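Local coordinates for probable N-glycosylase/DNA lyase (PDB 3N0U), which belongs to the helix-hairpin-helix superfamily of DNA glycosylases and is a mainly helical, strand-free single chain, at residues V31-R34 with F35-F38; K160-L163 with R164-R168; G203-D206 with L207-Y211. All blocks are in the same frame, centred on the assembly; numbering follows the deposited sequence.

Overall arrangement
All three contacts run along single helices, joining residues about one turn apart, and helix 202-214 (contact 3) touches both of the others. Contact 1, on the long helix 13-44, is partly buried: Val31 and Phe35 face helix 202-214, Phe38 faces helix 140-148, and its acidic side is wet. Contact 2, on the short helix 160-168, has a buried row of His161 and aliphatic residues and an outer edge of lysines and arginines. Contact 3 is largely buried; its polar groups are held by the Asp206-Arg148 and Lys204-Glu32 salt bridges, the latter reaching contact 1, and by a water between Asp206 and Trp210. Contacts 1 and 2 do not touch, their nearest atoms being about 12 Å apart.

Contact 1: residues V31-R34 with F35-F38; sequences VEQR and FEEF
Arg34 and Phe38, one helical turn apart, form the tight side of this contact. Arg34 CG rests 3.5 Å from Phe38 CZ, while the carbonyl oxygen Arg34 O, which also accepts the amide Phe38 N, lies over one face of that ring. Phe38 CD2 in turn sits 3.7 Å above the Phe35 ring plane, near its rim, and the methylenes of Arg34 and the two rings pack in series. Bends at chi2 (65°) and chi3 (73°) turn the end of Arg34 round toward Glu37. There NH1 meets Glu37 OE1 at 2.8 Å in a salt bridge whose hydrogen bond is weak, although the two planar groups are only 13° apart. Arg34 NE and NH2 reach the carbonyls of Asp218 and Val217, which ties the C-terminal tail to this helix. The helix, 13-44, is amphipathic here: Val31 and Phe35 lean on Leu207 of helix 202-214, where large apolar groups suit a buried face. The other side is loose and hydrated. A water donates to Gln33 O at 2.8 Å and to Glu36 OE1 at 3.1 Å. Glu32 OE1 stands 4.7 Å from Glu36 OE2, a like-charge approach probably eased by the salt bridge of Glu32 OE2 with Lys204 NZ.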
ATOM      1  N   VAL A  31      13.404  -4.068   6.311  1.00 17.66           N
ATOM      2  CA  VAL A  31      12.479  -2.950   6.429  1.00 17.31           C
ATOM      3  C   VAL A  31      13.176  -1.644   6.053  1.00 16.10           C
ATOM      4  O   VAL A  31      12.634  -0.848   5.292  1.00 17.58           O
ATOM      5  CB  VAL A  31      11.903  -2.884   7.851  1.00 18.56           C
ATOM      6  CG1 VAL A  31      11.072  -1.625   8.063  1.00 20.13           C
ATOM      7  CG2 VAL A  31      11.062  -4.122   8.135  1.00 19.74           C
ATOM      8  N   GLU A  32      14.383  -1.433   6.571  1.00 18.11           N
ATOM      9  CA  GLU A  32      15.074  -0.178   6.318  1.00 19.34           C
ATOM     10  C   GLU A  32      15.468  -0.064   4.858  1.00 20.54           C
ATOM     11  O   GLU A  32      15.352   0.993   4.267  1.00 23.59           O
ATOM     12  CB  GLU A  32      16.295  -0.024   7.228  1.00 21.16           C
ATOM     13  CG  GLU A  32      15.935   0.176   8.682  1.00 26.91           C
ATOM     14  CD  GLU A  32      15.290   1.527   8.932  1.00 29.70           C
ATOM     15  OE1 GLU A  32      15.802   2.537   8.376  1.00 43.23           O
ATOM     16  OE2 GLU A  32      14.276   1.585   9.663  1.00 34.16           O
ATOM     17  N   GLN A  33      15.907  -1.152   4.253  1.00 19.99           N
ATOM     18  CA  GLN A  33      16.302  -1.097   2.851  1.00 25.00           C
ATOM     19  C   GLN A  33      15.087  -0.843   1.976  1.00 21.11           C
ATOM     20  O   GLN A  33      15.143  -0.068   1.015  1.00 22.69           O
ATOM     21  CB  GLN A  33      17.010  -2.384   2.443  1.00 25.41           C
ATOM     22  CG  GLN A  33      18.456  -2.399   2.917  1.00 44.24           C
ATOM     23  CD  GLN A  33      18.991  -3.797   3.161  1.00 58.09           C
ATOM     24  OE1 GLN A  33      18.649  -4.740   2.444  1.00 61.63           O
ATOM     25  NE2 GLN A  33      19.825  -3.938   4.188  1.00 63.59           N
ATOM     26  N   ARG A  34      13.954  -1.436   2.338  1.00 20.22           N
ATOM     27  CA  ARG A  34      12.755  -1.252   1.533  1.00 21.40           C
ATOM     28  C   ARG A  34      12.282   0.198   1.652  1.00 18.69           C
ATOM     29  O   ARG A  34      11.915   0.827   0.657  1.00 19.59           O
ATOM     30  CB  ARG A  34      11.673  -2.234   1.966  1.00 22.38           C
ATOM     31  CG  ARG A  34      10.431  -2.201   1.110  1.00 25.62           C
ATOM     32  CD  ARG A  34      10.717  -2.655  -0.307  1.00 29.48           C
ATOM     33  NE  ARG A  34      10.941  -4.100  -0.407  1.00 32.96           N
ATOM     34  CZ  ARG A  34      12.107  -4.671  -0.677  1.00 58.20           C
ATOM     35  NH1 ARG A  34      13.199  -3.938  -0.880  1.00 60.53           N
ATOM     36  NH2 ARG A  34      12.177  -5.993  -0.748  1.00 65.79           N
ATOM     37  N   PHE A  35      12.332   0.738   2.865  1.00 18.81           N
ATOM     38  CA  PHE A  35      11.947   2.126   3.049  1.00 20.12           C
ATOM     39  C   PHE A  35      12.843   3.109   2.326  1.00 20.98           C
ATOM     40  O   PHE A  35      12.372   4.162   1.879  1.00 22.38           O
ATOM     41  CB  PHE A  35      11.781   2.507   4.520  1.00 22.42           C
ATOM     42  CG  PHE A  35      10.419   2.995   4.794  1.00 19.77           C
ATOM     43  CD1 PHE A  35       9.415   2.101   5.083  1.00 25.99           C
ATOM     44  CD2 PHE A  35      10.104   4.328   4.615  1.00 25.55           C
ATOM     45  CE1 PHE A  35       8.127   2.527   5.269  1.00 29.09           C
ATOM     46  CE2 PHE A  35       8.803   4.770   4.787  1.00 32.56           C
ATOM     47  CZ  PHE A  35       7.817   3.859   5.128  1.00 30.85           C
ATOM     48  N   GLU A  36      14.123   2.777   2.186  1.00 22.79           N
ATOM     49  CA  GLU A  36      15.028   3.652   1.440  1.00 23.83           C
ATOM     50  C   GLU A  36      14.579   3.719  -0.016  1.00 23.47           C
ATOM     51  O   GLU A  36      14.709   4.754  -0.666  1.00 25.49           O
ATOM     52  CB  GLU A  36      16.475   3.167   1.562  1.00 27.73           C
ATOM     53  CG  GLU A  36      17.119   3.557   2.877  1.00 36.54           C
ATOM     54  CD  GLU A  36      18.181   2.565   3.341  1.00 52.31           C
ATOM     55  OE1 GLU A  36      18.720   1.819   2.487  1.00 48.54           O
ATOM     56  OE2 GLU A  36      18.475   2.533   4.565  1.00 56.75           O
ATOM     57  N   GLU A  37      14.036   2.618  -0.523  1.00 21.11           N
ATOM     58  CA  GLU A  37      13.529   2.582  -1.887  1.00 22.83           C
ATOM     59  C   GLU A  37      12.248   3.423  -1.993  1.00 19.35           C
ATOM     60  O   GLU A  37      12.045   4.164  -2.959  1.00 18.49           O
ATOM     61  CB  GLU A  37      13.304   1.131  -2.338  1.00 20.79           C
ATOM     62  CG  GLU A  37      14.612   0.312  -2.376  1.00 26.53           C
ATOM     63  CD  GLU A  37      14.417  -1.192  -2.497  1.00 43.93           C
ATOM     64  OE1 GLU A  37      13.259  -1.648  -2.546  1.00 38.73           O
ATOM     65  OE2 GLU A  37      15.441  -1.918  -2.540  1.00 51.74           O
ATOM     66  N   PHE A  38      11.402   3.353  -0.974  1.00 17.27           N
ATOM     67  CA  PHE A  38      10.199   4.179  -0.962  1.00 16.06           C
ATOM     68  C   PHE A  38      10.572   5.655  -0.937  1.00 16.11           C
ATOM     69  O   PHE A  38       9.987   6.453  -1.663  1.00 17.43           O
ATOM     70  CB  PHE A  38       9.338   3.892   0.272  1.00 18.17           C
ATOM     71  CG  PHE A  38       8.803   2.475   0.349  1.00 16.13           C
ATOM     72  CD1 PHE A  38       8.705   1.670  -0.770  1.00 17.13           C
ATOM     73  CD2 PHE A  38       8.342   1.996   1.552  1.00 19.82           C
ATOM     74  CE1 PHE A  38       8.189   0.393  -0.679  1.00 19.97           C
ATOM     75  CE2 PHE A  38       7.825   0.718   1.661  1.00 16.86           C
ATOM     76  CZ  PHE A  38       7.736  -0.084   0.540  1.00 16.99           C
TER
HETATM   77  O   HOH W   1      17.710   0.395  -0.122  1.00 45.07           O

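Contact 2: residues K160-L163 with R164-R168; sequences KHVL and RLMKR
His161 sends its ring forward along the helix toward Leu165, because chi1 of 159° sets CG opposite the backbone N; Arg164, with chi1 -75° and a bend at chi3 (-45°), folds over Lys160 instead. Both are i to i+4 pairs on the short helix 160-168 of a helix-hairpin-helix-superfamily glycosylase fold. The His161 and Leu165 side chains lie alongside one another and point the same way, His161 CE1 standing 3.7 Å from Leu165 CD1. An imidazole suits this place, since its ring carbon CE1 can pack against a leucine while a ring nitrogen still finds a polar partner. On the outer side the Arg164 guanidinium lays one face over Lys160 O, which sits 3.7 Å above the middle of its plane. This stacked approach is not a hydrogen bond and is probably electrostatic; the same oxygen accepts the helical bond from Arg164 N at 2.9 Å. Arg164 NH1 also touches Lys160 CB at 3.5 Å, whereas the extended Lys160 chain carries its ammonium away, NZ being 6.0 Å from Arg164 NH1. In a third row Met166 SD lies 4.2 Å from Val162 CG1, a flexible thioether filling in beside a branched neighbour, and Met166 CG packs on the backbone 3.3 Å from Val162 O. At the start of the helix, Asp159 OD2 accepts the amide of Val162. Leu165 and His161 face helix 202-214, where His161 NE2 probably bonds to Leu209 O and its ring meets Trp210, while Val162, Leu163 and Met166 pack on Leu191, Val187 and Ile190 of helix 181-198.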
ATOM      1  N   LYS A 160      -6.509  -6.980   4.543  1.00 26.37           N
ATOM      2  CA  LYS A 160      -7.152  -8.070   5.240  1.00 25.95           C
ATOM      3  C   LYS A 160      -6.216  -8.716   6.259  1.00 26.85           C
ATOM      4  O   LYS A 160      -6.658  -9.085   7.335  1.00 27.27           O
ATOM      5  CB  LYS A 160      -7.716  -9.097   4.256  1.00 40.66           C
ATOM      6  CG  LYS A 160      -9.038  -8.650   3.652  1.00 67.17           C
ATOM      7  CD  LYS A 160      -9.829  -9.816   3.074  1.00 81.68           C
ATOM      8  CE  LYS A 160     -11.169  -9.349   2.517  1.00 89.27           C
ATOM      9  NZ  LYS A 160     -12.046 -10.483   2.119  1.00 93.90           N
ATOM     10  N   HIS A 161      -4.928  -8.815   5.937  1.00 28.54           N
ATOM     11  CA  HIS A 161      -3.965  -9.454   6.839  1.00 28.89           C
ATOM     12  C   HIS A 161      -3.830  -8.645   8.115  1.00 24.16           C
ATOM     13  O   HIS A 161      -3.827  -9.189   9.213  1.00 28.52           O
ATOM     14  CB  HIS A 161      -2.582  -9.580   6.191  1.00 32.23           C
ATOM     15  CG  HIS A 161      -1.464  -9.737   7.184  1.00 35.79           C
ATOM     16  ND1 HIS A 161      -1.381 -10.804   8.054  1.00 43.89           N
ATOM     17  CD2 HIS A 161      -0.389  -8.955   7.449  1.00 37.10           C
ATOM     18  CE1 HIS A 161      -0.304 -10.676   8.809  1.00 38.49           C
ATOM     19  NE2 HIS A 161       0.316  -9.562   8.462  1.00 44.40           N
ATOM     20  N   VAL A 162      -3.705  -7.332   7.966  1.00 23.21           N
ATOM     21  CA  VAL A 162      -3.543  -6.474   9.127  1.00 23.73           C
ATOM     22  C   VAL A 162      -4.832  -6.476   9.954  1.00 27.00           C
ATOM     23  O   VAL A 162      -4.779  -6.536  11.176  1.00 23.91           O
ATOM     24  CB  VAL A 162      -3.146  -5.065   8.702  1.00 22.72           C
ATOM     25  CG1 VAL A 162      -3.184  -4.106   9.874  1.00 24.74           C
ATOM     26  CG2 VAL A 162      -1.749  -5.103   8.092  1.00 24.36           C
ATOM     27  N   LEU A 163      -5.990  -6.417   9.299  1.00 24.19           N
ATOM     28  CA  LEU A 163      -7.257  -6.390  10.036  1.00 22.83           C
ATOM     29  C   LEU A 163      -7.475  -7.690  10.804  1.00 24.62           C
ATOM     30  O   LEU A 163      -7.970  -7.677  11.926  1.00 26.37           O
ATOM     31  CB  LEU A 163      -8.430  -6.130   9.104  1.00 23.16           C
ATOM     32  CG  LEU A 163      -8.438  -4.724   8.506  1.00 23.26           C
ATOM     33  CD1 LEU A 163      -9.454  -4.623   7.389  1.00 28.02           C
ATOM     34  CD2 LEU A 163      -8.708  -3.660   9.574  1.00 24.66           C
ATOM     35  N   ARG A 164      -7.083  -8.815  10.217  1.00 26.66           N
ATOM     36  CA  ARG A 164      -7.234 -10.081  10.913  1.00 34.01           C
ATOM     37  C   ARG A 164      -6.307 -10.162  12.115  1.00 31.35           C
ATOM     38  O   ARG A 164      -6.684 -10.737  13.130  1.00 33.36           O
ATOM     39  CB  ARG A 164      -7.046 -11.267   9.966  1.00 42.17           C
ATOM     40  CG  ARG A 164      -8.265 -11.494   9.044  1.00 52.36           C
ATOM     41  CD  ARG A 164      -8.152 -12.786   8.243  1.00 55.87           C
ATOM     42  NE  ARG A 164      -6.813 -12.930   7.679  1.00 59.66           N
ATOM     43  CZ  ARG A 164      -6.498 -12.706   6.407  1.00 61.48           C
ATOM     44  NH1 ARG A 164      -7.435 -12.349   5.531  1.00 66.88           N
ATOM     45  NH2 ARG A 164      -5.239 -12.853   6.009  1.00 54.34           N
ATOM     46  N   LEU A 165      -5.110  -9.583  12.014  1.00 27.92           N
ATOM     47  CA  LEU A 165      -4.208  -9.511  13.165  1.00 26.94           C
ATOM     48  C   LEU A 165      -4.807  -8.659  14.275  1.00 32.26           C
ATOM     49  O   LEU A 165      -4.695  -8.985  15.453  1.00 33.62           O
ATOM     50  CB  LEU A 165      -2.852  -8.910  12.789  1.00 33.26           C
ATOM     51  CG  LEU A 165      -1.730  -9.847  12.394  1.00 42.63           C
ATOM     52  CD1 LEU A 165      -0.496  -9.004  12.154  1.00 37.94           C
ATOM     53  CD2 LEU A 165      -1.467 -10.898  13.459  1.00 42.14           C
ATOM     54  N   MET A 166      -5.412  -7.542  13.896  1.00 28.05           N
ATOM     55  CA  MET A 166      -6.000  -6.648  14.876  1.00 27.60           C
ATOM     56  C   MET A 166      -7.179  -7.314  15.569  1.00 29.51           C
ATOM     57  O   MET A 166      -7.366  -7.147  16.757  1.00 32.27           O
ATOM     58  CB  MET A 166      -6.441  -5.351  14.215  1.00 27.89           C
ATOM     59  CG  MET A 166      -5.281  -4.510  13.691  1.00 28.58           C
ATOM     60  SD  MET A 166      -5.869  -2.962  12.959  1.00 24.86           S
ATOM     61  CE  MET A 166      -6.210  -2.030  14.456  1.00 28.66           C
ATOM     62  N   LYS A 167      -7.977  -8.072  14.828  1.00 27.73           N
ATOM     63  CA  LYS A 167      -9.126  -8.740  15.419  1.00 35.30           C
ATOM     64  C   LYS A 167      -8.671  -9.870  16.346  1.00 35.98           C
ATOM     65  O   LYS A 167      -9.187 -10.027  17.437  1.00 34.45           O
ATOM     66  CB  LYS A 167     -10.071  -9.269  14.324  1.00 35.15           C
ATOM     67  CG  LYS A 167     -11.313  -9.983  14.860  1.00 45.35           C
ATOM     68  CD  LYS A 167     -12.286 -10.326  13.737  1.00 70.06           C
ATOM     69  CE  LYS A 167     -13.599 -10.875  14.277  1.00 86.74           C
ATOM     70  NZ  LYS A 167     -13.402 -12.114  15.075  1.00 95.50           N
ATOM     71  N   ARG A 168      -7.685 -10.641  15.912  1.00 33.15           N
ATOM     72  CA  ARG A 168      -7.192 -11.778  16.679  1.00 41.49           C
ATOM     73  C   ARG A 168      -6.598 -11.334  18.014  1.00 38.23           C
ATOM     74  O   ARG A 168      -6.580 -12.094  18.976  1.00 40.42           O
ATOM     75  CB  ARG A 168      -6.135 -12.516  15.859  1.00 45.13           C
ATOM     76  CG  ARG A 168      -5.429 -13.669  16.559  1.00 68.74           C
ATOM     77  CD  ARG A 168      -4.219 -14.137  15.731  1.00 78.27           C
ATOM     78  NE  ARG A 168      -4.371 -13.822  14.307  1.00 78.05           N
ATOM     79  CZ  ARG A 168      -3.372 -13.775  13.428  1.00 77.84           C
ATOM     80  NH1 ARG A 168      -2.124 -14.025  13.814  1.00 82.15           N
ATOM     81  NH2 ARG A 168      -3.621 -13.473  12.157  1.00 69.46           N
TER

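Contact 3: residues G203-D206 with L207-Y211; sequences GKFD and LYLWY
Helix 202-214, packed between helices 13-44, 160-168 and 181-198, sets Leu209 against one face of Phe205 and Asp206 beside Trp210. Leu209 CG makes a CH-pi contact with the Phe205 ring, 4.2 Å from its centroid and 24° off the normal. Leu209 CD1 adds apolar packing at 3.8 Å from Phe205 CE2. With CG opposite the backbone N (chi1 -171°), Phe205 sends its ring toward Leu191 and Val194 and against Phe198, a buried place where a broad apolar ring fits. In this mainly helical glycosylase fold the buried Asp206 lies beside the partly exposed Trp210. The two run side by side with carboxylate and indole planes 59° apart, and a water lies between them at the indole edge. It accepts from Trp210 NE1 at 3.0 Å, and the same N-H makes a weak bond to Asp159 OD1. The water is an unusually short 2.5 Å from Asp206 OD1, so that bond and its direction are doubtful. Asp206 OD2 forms a salt bridge with Arg148 NH1, which also donates to Gly203 O, so the charge of the acid is probably offset inside the protein. On another side Tyr208 CD2 approaches Lys204 O at 3.3 Å, and the ring edge of Tyr208 faces Phe205 CA.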
ATOM      1  N   GLY A 203       4.051   3.518   8.872  1.00 18.91           N
ATOM      2  CA  GLY A 203       4.464   3.056   7.560  1.00 20.67           C
ATOM      3  C   GLY A 203       5.485   1.930   7.637  1.00 19.31           C
ATOM      4  O   GLY A 203       5.443   0.970   6.846  1.00 17.87           O
ATOM      5  N   LYS A 204       6.424   2.034   8.578  1.00 19.07           N
ATOM      6  CA  LYS A 204       7.402   0.958   8.788  1.00 17.75           C
ATOM      7  C   LYS A 204       6.807  -0.196   9.585  1.00 19.78           C
ATOM      8  O   LYS A 204       7.127  -1.363   9.344  1.00 18.21           O
ATOM      9  CB  LYS A 204       8.639   1.499   9.515  1.00 20.80           C
ATOM     10  CG  LYS A 204       9.522   2.314   8.622  1.00 23.03           C
ATOM     11  CD  LYS A 204      10.794   2.760   9.278  1.00 25.12           C
ATOM     12  CE  LYS A 204      11.587   3.627   8.317  1.00 26.37           C
ATOM     13  NZ  LYS A 204      12.834   4.151   8.951  1.00 34.20           N
ATOM     14  N   PHE A 205       5.962   0.130  10.549  1.00 18.39           N
ATOM     15  CA  PHE A 205       5.326  -0.887  11.381  1.00 18.24           C
ATOM     16  C   PHE A 205       4.602  -1.888  10.496  1.00 18.44           C
ATOM     17  O   PHE A 205       4.650  -3.088  10.745  1.00 17.04           O
ATOM     18  CB  PHE A 205       4.344  -0.234  12.361  1.00 17.72           C
ATOM     19  CG  PHE A 205       3.808  -1.167  13.394  1.00 17.52           C
ATOM     20  CD1 PHE A 205       4.659  -1.794  14.282  1.00 18.19           C
ATOM     21  CD2 PHE A 205       2.453  -1.420  13.486  1.00 22.42           C
ATOM     22  CE1 PHE A 205       4.170  -2.660  15.243  1.00 20.18           C
ATOM     23  CE2 PHE A 205       1.958  -2.284  14.463  1.00 19.57           C
ATOM     24  CZ  PHE A 205       2.826  -2.894  15.338  1.00 20.05           C
ATOM     25  N   ASP A 206       3.942  -1.394   9.458  1.00 18.08           N
ATOM     26  CA  ASP A 206       3.251  -2.277   8.506  1.00 17.64           C
ATOM     27  C   ASP A 206       4.173  -3.373   7.975  1.00 18.46           C
ATOM     28  O   ASP A 206       3.757  -4.526   7.806  1.00 18.08           O
ATOM     29  CB  ASP A 206       2.728  -1.472   7.316  1.00 16.37           C
ATOM     30  CG  ASP A 206       2.077  -2.338   6.273  1.00 22.63           C
ATOM     31  OD1 ASP A 206       0.896  -2.719   6.463  1.00 23.73           O
ATOM     32  OD2 ASP A 206       2.737  -2.617   5.258  1.00 22.67           O
ATOM     33  N   LEU A 207       5.419  -3.018   7.677  1.00 16.66           N
ATOM     34  CA  LEU A 207       6.357  -4.008   7.138  1.00 17.91           C
ATOM     35  C   LEU A 207       6.772  -5.030   8.180  1.00 15.54           C
ATOM     36  O   LEU A 207       6.965  -6.192   7.852  1.00 16.91           O
ATOM     37  CB  LEU A 207       7.573  -3.343   6.527  1.00 17.80           C
ATOM     38  CG  LEU A 207       7.246  -2.443   5.341  1.00 20.53           C
ATOM     39  CD1 LEU A 207       8.537  -1.835   4.839  1.00 22.00           C
ATOM     40  CD2 LEU A 207       6.545  -3.225   4.226  1.00 25.27           C
ATOM     41  N   TYR A 208       6.894  -4.612   9.434  1.00 15.45           N
ATOM     42  CA  TYR A 208       7.156  -5.580  10.493  1.00 16.89           C
ATOM     43  C   TYR A 208       5.962  -6.538  10.628  1.00 17.82           C
ATOM     44  O   TYR A 208       6.153  -7.739  10.789  1.00 18.19           O
ATOM     45  CB  TYR A 208       7.472  -4.872  11.818  1.00 17.19           C
ATOM     46  CG  TYR A 208       8.837  -4.228  11.847  1.00 15.59           C
ATOM     47  CD1 TYR A 208       9.972  -4.973  12.101  1.00 16.15           C
ATOM     48  CD2 TYR A 208       8.987  -2.863  11.644  1.00 18.69           C
ATOM     49  CE1 TYR A 208      11.225  -4.379  12.139  1.00 17.54           C
ATOM     50  CE2 TYR A 208      10.234  -2.266  11.669  1.00 18.56           C
ATOM     51  CZ  TYR A 208      11.344  -3.034  11.930  1.00 15.72           C
ATOM     52  OH  TYR A 208      12.588  -2.480  11.951  1.00 20.12           O
ATOM     53  N   LEU A 209       4.742  -6.012  10.567  1.00 17.10           N
ATOM     54  CA  LEU A 209       3.538  -6.845  10.660  1.00 17.01           C
ATOM     55  C   LEU A 209       3.523  -7.887   9.548  1.00 15.45           C
ATOM     56  O   LEU A 209       3.171  -9.054   9.754  1.00 20.10           O
ATOM     57  CB  LEU A 209       2.280  -5.989  10.579  1.00 19.31           C
ATOM     58  CG  LEU A 209       1.969  -5.113  11.795  1.00 20.62           C
ATOM     59  CD1 LEU A 209       0.740  -4.271  11.509  1.00 22.37           C
ATOM     60  CD2 LEU A 209       1.752  -5.943  13.049  1.00 25.11           C
ATOM     61  N   TRP A 210       3.901  -7.478   8.345  1.00 15.67           N
ATOM     62  CA  TRP A 210       3.872  -8.427   7.232  1.00 16.93           C
ATOM     63  C   TRP A 210       4.981  -9.468   7.293  1.00 16.64           C
ATOM     64  O   TRP A 210       4.816 -10.577   6.779  1.00 19.92           O
ATOM     65  CB  TRP A 210       3.888  -7.703   5.887  1.00 19.35           C
ATOM     66  CG  TRP A 210       2.513  -7.481   5.352  1.00 21.65           C
ATOM     67  CD1 TRP A 210       1.769  -6.344   5.417  1.00 24.94           C
ATOM     68  CD2 TRP A 210       1.712  -8.449   4.684  1.00 20.66           C
ATOM     69  NE1 TRP A 210       0.550  -6.543   4.820  1.00 22.99           N
ATOM     70  CE2 TRP A 210       0.494  -7.831   4.355  1.00 22.33           C
ATOM     71  CE3 TRP A 210       1.913  -9.784   4.321  1.00 22.73           C
ATOM     72  CZ2 TRP A 210      -0.523  -8.501   3.688  1.00 26.41           C
ATOM     73  CZ3 TRP A 210       0.905 -10.449   3.651  1.00 23.12           C
ATOM     74  CH2 TRP A 210      -0.300  -9.808   3.344  1.00 24.31           C
ATOM     75  N   TYR A 211       6.093  -9.132   7.938  1.00 16.73           N
ATOM     76  CA  TYR A 211       7.188 -10.081   8.124  1.00 17.41           C
ATOM     77  C   TYR A 211       6.713 -11.317   8.892  1.00 15.89           C
ATOM     78  O   TYR A 211       7.193 -12.416   8.673  1.00 19.30           O
ATOM     79  CB  TYR A 211       8.379  -9.412   8.831  1.00 17.38           C
ATOM     80  CG  TYR A 211       9.573 -10.317   8.972  1.00 14.78           C
ATOM     81  CD1 TYR A 211      10.507 -10.401   7.967  1.00 15.97           C
ATOM     82  CD2 TYR A 211       9.731 -11.146  10.085  1.00 17.32           C
ATOM     83  CE1 TYR A 211      11.594 -11.248   8.070  1.00 17.23           C
ATOM     84  CE2 TYR A 211      10.808 -11.976  10.195  1.00 18.26           C
ATOM     85  CZ  TYR A 211      11.729 -12.046   9.174  1.00 17.19           C
ATOM     86  OH  TYR A 211      12.802 -12.893   9.253  1.00 17.92           O
TER
HETATM   87  O   HOH W   2      -0.649  -3.826   4.914  1.00 27.19           O